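Local coordinates for protein calcium dodecin (Mycobacterium tuberculosis, PDB 3ONR) that binds calcium ions at the interfaces between three subunits of a hollow dodecameric sphere and may also sequester other small ligands, at residues Trp18-Ala21 against Ala22-Val26; Val26-Ala29 against Arg30-Val33. The protein carries 2 engineered substitutions. All coordinates share one frame; numbering follows the deposited sequence.

Interaction 1 (Trp18-Ala21 against Ala22-Val26); sequences WEQA and AAEAV. With CA (calcium ion), chain M.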
ATOM      1  N   TRP A  18     -12.063  -2.948  21.017  1.00 20.29           N
ATOM      2  CA  TRP A  18     -10.841  -3.445  20.318  1.00 19.38           C
ATOM      3  C   TRP A  18      -9.681  -3.514  21.339  1.00 19.98           C
ATOM      4  O   TRP A  18      -8.798  -4.391  21.232  1.00 19.31           O
ATOM      5  CB  TRP A  18     -10.486  -2.529  19.138  1.00 17.69           C
ATOM      6  CG  TRP A  18     -11.358  -2.848  17.937  1.00 17.25           C
ATOM      7  CD1 TRP A  18     -11.442  -4.050  17.286  1.00 18.05           C
ATOM      8  CD2 TRP A  18     -12.222  -1.963  17.259  1.00 16.91           C
ATOM      9  NE1 TRP A  18     -12.330  -3.974  16.232  1.00 18.16           N
ATOM     10  CE2 TRP A  18     -12.841  -2.701  16.210  1.00 17.81           C
ATOM     11  CE3 TRP A  18     -12.602  -0.608  17.464  1.00 18.28           C
ATOM     12  CZ2 TRP A  18     -13.802  -2.154  15.370  1.00 18.65           C
ATOM     13  CZ3 TRP A  18     -13.578  -0.061  16.578  1.00 21.11           C
ATOM     14  CH2 TRP A  18     -14.107  -0.838  15.527  1.00 18.79           C
ATOM     15  N   GLU A  19      -9.637  -2.577  22.308  1.00 20.19           N
ATOM     16  CA  GLU A  19      -8.561  -2.667  23.394  1.00 21.61           C
ATOM     17  C   GLU A  19      -8.627  -3.980  24.157  1.00 21.96           C
ATOM     18  O   GLU A  19      -7.586  -4.604  24.451  1.00 21.77           O
ATOM     19  CB  GLU A  19      -8.760  -1.529  24.409  1.00 23.94           C
ATOM     20  CG  GLU A  19      -8.224  -0.152  23.876  1.00 23.69           C
ATOM     21  CD  GLU A  19      -9.261   0.596  23.026  1.00 24.16           C
ATOM     22  OE1 GLU A  19     -10.362   0.041  22.810  1.00 24.36           O
ATOM     23  OE2 GLU A  19      -8.999   1.783  22.661  1.00 20.45           O
ATOM     24  N   GLN A  20      -9.852  -4.395  24.517  1.00 23.09           N
ATOM     25  CA  GLN A  20     -10.046  -5.648  25.259  1.00 24.05           C
ATOM     26  C   GLN A  20      -9.702  -6.887  24.383  1.00 23.45           C
ATOM     27  O   GLN A  20      -9.064  -7.837  24.837  1.00 23.19           O
ATOM     28  CB  GLN A  20     -11.486  -5.781  25.746  1.00 25.68           C
ATOM     29  CG  GLN A  20     -11.598  -7.067  26.668  1.00 32.33           C
ATOM     30  CD  GLN A  20     -13.014  -7.364  26.977  1.00 45.35           C
ATOM     31  OE1 GLN A  20     -13.666  -8.169  26.293  1.00 50.89           O
ATOM     32  NE2 GLN A  20     -13.520  -6.727  28.023  1.00 48.78           N
ATOM     33  N   ALA A  21     -10.156  -6.865  23.144  1.00 22.29           N
ATOM     34  CA  ALA A  21      -9.809  -7.911  22.168  1.00 21.12           C
ATOM     35  C   ALA A  21      -8.274  -7.988  22.063  1.00 19.89           C
ATOM     36  O   ALA A  21      -7.677  -9.092  22.175  1.00 20.86           O
ATOM     37  CB  ALA A  21     -10.448  -7.592  20.817  1.00 20.61           C
ATOM     38  N   ALA A  22      -7.641  -6.818  21.962  1.00 19.29           N
ATOM     39  CA  ALA A  22      -6.158  -6.785  21.859  1.00 19.34           C
ATOM     40  C   ALA A  22      -5.476  -7.304  23.127  1.00 20.49           C
ATOM     41  O   ALA A  22      -4.492  -8.055  23.016  1.00 20.13           O
ATOM     42  CB  ALA A  22      -5.661  -5.347  21.553  1.00 21.06           C
ATOM     43  N   ALA A  23      -5.936  -6.877  24.306  1.00 20.76           N
ATOM     44  CA  ALA A  23      -5.319  -7.323  25.568  1.00 23.12           C
ATOM     45  C   ALA A  23      -5.478  -8.823  25.725  1.00 22.51           C
ATOM     46  O   ALA A  23      -4.554  -9.484  26.238  1.00 23.48           O
ATOM     47  CB  ALA A  23      -5.897  -6.604  26.774  1.00 25.09           C
ATOM     48  N   GLU A  24      -6.598  -9.369  25.257  1.00 21.57           N
ATOM     49  CA  GLU A  24      -6.847 -10.840  25.357  1.00 25.76           C
ATOM     50  C   GLU A  24      -5.811 -11.577  24.504  1.00 22.88           C
ATOM     51  O   GLU A  24      -5.263 -12.566  24.985  1.00 22.16           O
ATOM     52  CB  GLU A  24      -8.242 -11.217  24.833  1.00 25.82           C
ATOM     53  CG  GLU A  24      -9.415 -10.679  25.674  1.00 34.52           C
ATOM     54  CD  GLU A  24      -9.640 -11.361  26.952  1.00 39.62           C
ATOM     55  OE1 GLU A  24     -10.616 -10.979  27.630  1.00 38.97           O
ATOM     56  OE2 GLU A  24      -8.875 -12.305  27.279  1.00 39.83           O
ATOM     57  N   ALA A  25      -5.632 -11.106  23.268  1.00 22.40           N
ATOM     58  CA  ALA A  25      -4.612 -11.671  22.331  1.00 21.62           C
ATOM     59  C   ALA A  25      -3.217 -11.585  22.958  1.00 22.36           C
ATOM     60  O   ALA A  25      -2.501 -12.589  23.012  1.00 22.70           O
ATOM     61  CB  ALA A  25      -4.618 -10.979  20.991  1.00 20.09           C
ATOM     62  N   VAL A  26      -2.832 -10.389  23.403  1.00 22.06           N
ATOM     63  CA  VAL A  26      -1.505 -10.281  24.098  1.00 25.41           C
ATOM     64  C   VAL A  26      -1.345 -11.173  25.304  1.00 25.45           C
ATOM     65  O   VAL A  26      -0.314 -11.857  25.427  1.00 25.61           O
ATOM     66  CB  VAL A  26      -1.189  -8.823  24.514  1.00 26.32           C
ATOM     67  CG1 VAL A  26       0.028  -8.783  25.421  1.00 28.87           C
ATOM     68  CG2 VAL A  26      -1.067  -7.928  23.240  1.00 26.80           C
TER
HETATM   69 CA    CA M  72     -11.480   1.930  21.783  1.00 26.21          CA
HETATM   70  O   HOH W   1     -12.461   2.119  23.939  1.00  2.24           O
HETATM   71  O   HOH W   2     -10.413   1.605  19.734  1.00  7.90           O
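The first turns of helix 18-32, the single helix of the dodecin fold, join Trp18-Ala21 to Ala22-Val26 through the i to i+4 bonds of an alpha-helix. Ala22 N donates to Trp18 O at 2.8 Å, and the next three pairs follow in step, ending with Ala25 N on Ala21 O at 3.1 Å, the straightest of the four at 167°. Gln20 and Glu24 run side by side on one flank, their amide and carboxylate planes nearly perpendicular; Gln20 CG comes 4.1 Å from Glu24 OE1, so the touch is of van der Waals kind. Ala21, Ala22 and Ala25 present only methyl groups to the strands of their own three-stranded antiparallel sheet, packing on Ile58, Ile10 and Leu60. At the N-terminal end Glu19 grips the calcium ion with both carboxylate oxygens, OE1 at 2.4 Å and OE2 at 2.6 Å from the metal, with two waters in the same shell. A bend at chi2 (86°) turns the carboxylate to the ion, which Glu19 residues of two neighbouring subunits also bind. Glu19 OE2 also accepts a hydrogen bond from Trp18 N of one of these neighbours.

Interaction 2 (Val26-Ala29 against Arg30-Val33); sequences VQRA and RDSV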
ATOM      1  N   VAL A  26      -2.832 -10.389  23.403  1.00 22.06           N
ATOM      2  CA  VAL A  26      -1.505 -10.281  24.098  1.00 25.41           C
ATOM      3  C   VAL A  26      -1.345 -11.173  25.304  1.00 25.45           C
ATOM      4  O   VAL A  26      -0.314 -11.857  25.427  1.00 25.61           O
ATOM      5  CB  VAL A  26      -1.189  -8.823  24.514  1.00 26.32           C
ATOM      6  CG1 VAL A  26       0.028  -8.783  25.421  1.00 28.87           C
ATOM      7  CG2 VAL A  26      -1.067  -7.928  23.240  1.00 26.80           C
ATOM      8  N   GLN A  27      -2.332 -11.233  26.183  1.00 24.20           N
ATOM      9  CA  GLN A  27      -2.197 -12.130  27.364  1.00 28.88           C
ATOM     10  C   GLN A  27      -2.036 -13.622  27.017  1.00 26.98           C
ATOM     11  O   GLN A  27      -1.163 -14.332  27.585  1.00 28.07           O
ATOM     12  CB  GLN A  27      -3.352 -11.890  28.293  1.00 30.05           C
ATOM     13  CG  GLN A  27      -3.148 -10.595  29.157  1.00 39.19           C
ATOM     14  CD  GLN A  27      -1.657 -10.349  29.600  1.00 48.35           C
ATOM     15  OE1 GLN A  27      -1.025 -11.201  30.275  1.00 52.79           O
ATOM     16  NE2 GLN A  27      -1.106  -9.184  29.204  1.00 49.24           N
ATOM     17  N   ARG A  28      -2.850 -14.068  26.041  1.00 27.52           N
ATOM     18  CA  ARG A  28      -2.730 -15.420  25.464  1.00 26.42           C
ATOM     19  C   ARG A  28      -1.271 -15.644  24.896  1.00 26.25           C
ATOM     20  O   ARG A  28      -0.604 -16.651  25.224  1.00 26.07           O
ATOM     21  CB  ARG A  28      -3.798 -15.675  24.364  1.00 25.37           C
ATOM     22  CG  ARG A  28      -3.614 -17.057  23.638  1.00 26.87           C
ATOM     23  CD  ARG A  28      -3.676 -18.256  24.661  1.00 34.83           C
ATOM     24  NE  ARG A  28      -3.271 -19.574  24.078  1.00 40.16           N
ATOM     25  CZ  ARG A  28      -2.016 -20.009  23.816  1.00 36.84           C
ATOM     26  NH1 ARG A  28      -0.942 -19.252  24.031  1.00 35.10           N
ATOM     27  NH2 ARG A  28      -1.826 -21.254  23.370  1.00 35.94           N
ATOM     28  N   ALA A  29      -0.771 -14.709  24.097  1.00 23.15           N
ATOM     29  CA  ALA A  29       0.609 -14.766  23.597  1.00 25.08           C
ATOM     30  C   ALA A  29       1.620 -14.913  24.768  1.00 25.61           C
ATOM     31  O   ALA A  29       2.543 -15.764  24.765  1.00 26.21           O
ATOM     32  CB  ALA A  29       0.929 -13.525  22.768  1.00 21.09           C
ATOM     33  N   ARG A  30       1.455 -14.076  25.794  1.00 28.06           N
ATOM     34  CA  ARG A  30       2.367 -14.163  26.914  1.00 30.50           C
ATOM     35  C   ARG A  30       2.248 -15.429  27.727  1.00 34.01           C
ATOM     36  O   ARG A  30       3.130 -15.719  28.558  1.00 35.57           O
ATOM     37  CB  ARG A  30       2.265 -12.922  27.805  1.00 32.51           C
ATOM     38  CG  ARG A  30       2.748 -11.665  27.004  1.00 34.91           C
ATOM     39  CD  ARG A  30       2.458 -10.307  27.677  1.00 38.46           C
ATOM     40  NE  ARG A  30       2.277 -10.420  29.121  1.00 49.32           N
ATOM     41  CZ  ARG A  30       3.231 -10.602  30.028  1.00 56.74           C
ATOM     42  NH1 ARG A  30       4.510 -10.691  29.683  1.00 59.27           N
ATOM     43  NH2 ARG A  30       2.885 -10.714  31.307  1.00 59.32           N
ATOM     44  N   ASP A  31       1.207 -16.224  27.498  1.00 34.28           N
ATOM     45  CA  ASP A  31       1.101 -17.497  28.238  1.00 36.79           C
ATOM     46  C   ASP A  31       2.088 -18.478  27.673  1.00 37.30           C
ATOM     47  O   ASP A  31       2.411 -19.454  28.349  1.00 38.19           O
ATOM     48  CB  ASP A  31      -0.275 -18.152  28.090  1.00 39.37           C
ATOM     49  CG  ASP A  31      -1.391 -17.426  28.860  1.00 44.79           C
ATOM     50  OD1 ASP A  31      -1.124 -16.663  29.835  1.00 51.84           O
ATOM     51  OD2 ASP A  31      -2.576 -17.613  28.473  1.00 52.12           O
ATOM     52  N   SER A  32       2.538 -18.243  26.434  1.00 35.28           N
ATOM     53  CA  SER A  32       3.468 -19.123  25.694  1.00 36.59           C
ATOM     54  C   SER A  32       4.890 -18.632  25.650  1.00 37.79           C
ATOM     55  O   SER A  32       5.838 -19.429  25.715  1.00 39.70           O
ATOM     56  CB  SER A  32       3.070 -19.251  24.232  1.00 33.79           C
ATOM     57  OG  SER A  32       1.988 -20.141  24.073  1.00 37.31           O
ATOM     58  N   VAL A  33       5.076 -17.333  25.490  1.00 36.63           N
ATOM     59  CA  VAL A  33       6.425 -16.807  25.391  1.00 37.64           C
ATOM     60  C   VAL A  33       6.538 -15.646  26.351  1.00 38.38           C
ATOM     61  O   VAL A  33       5.577 -14.941  26.616  1.00 37.69           O
ATOM     62  CB  VAL A  33       6.783 -16.451  23.920  1.00 36.15           C
ATOM     63  CG1 VAL A  33       6.272 -17.523  22.943  1.00 37.97           C
ATOM     64  CG2 VAL A  33       6.134 -15.172  23.528  1.00 35.27           C
TER
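Arg30 meets Val26 and Gln27 one turn back: its N donates to Val26 O at 2.9 Å, and its aliphatic CD rests 3.6 Å from Val26 CG1, the branch that chi1 of 170° sets beside the carbonyl carbon. Beyond CD the chain bends at chi3, and the guanidinium runs alongside the Gln27 amide, the planes 61° apart. Gln27 OE1 sits at the edge of the guanidinium, 3.6 Å from Arg30 NE, too far for a firm hydrogen bond. Gly52 of a neighbouring subunit packs on both side chains. Asp31 is next, its N giving a hydrogen bond to Arg28 O three residues back, with the donor well above the carbonyl plane. Here the last turn of helix 18-32 tightens, as i to i+3 bonds join the regular i to i+4 pattern. Asp31 crosses the Arg28 side chain at about a right angle, and Arg28 NE remains 4.9 Å from Asp31 OD2, so any attraction between their charges would be at a distance. The Arg28 guanidinium instead reaches Ser32: NH1 donates to OG at 3.1 Å, nearly within the guanidinium plane, while NH2 bonds to Gln70 O and Arg67 O of another neighbouring subunit. Ala29 O accepts from both Ser32 N and Val33 N, the latter at 3.1 Å. The Val33 side chain packs on Phe64 of strand 54-65.

How the interactions relate
Interactions 1 and 2 are consecutive parts of helix 18-32, sharing Val26, with centres about 11 Å apart. They illustrate how one helix changes character along its length. Interaction 1 is the buried half: its backbone bonding is regular, three of its four alanines pack on the chain's own sheet, and the carboxylate of Glu19 at its front serves a metal shared by three subunits. Interaction 2 is only partly buried. Long polar side chains dominate it, its bonds shift toward i to i+3 as the helix runs out, and an arginine ties the helix end to a neighbouring subunit. Both regions also meet one and the same other neighbour, through calcium, hydrogen bonds and packing in interaction 1 and through packing in interaction 2.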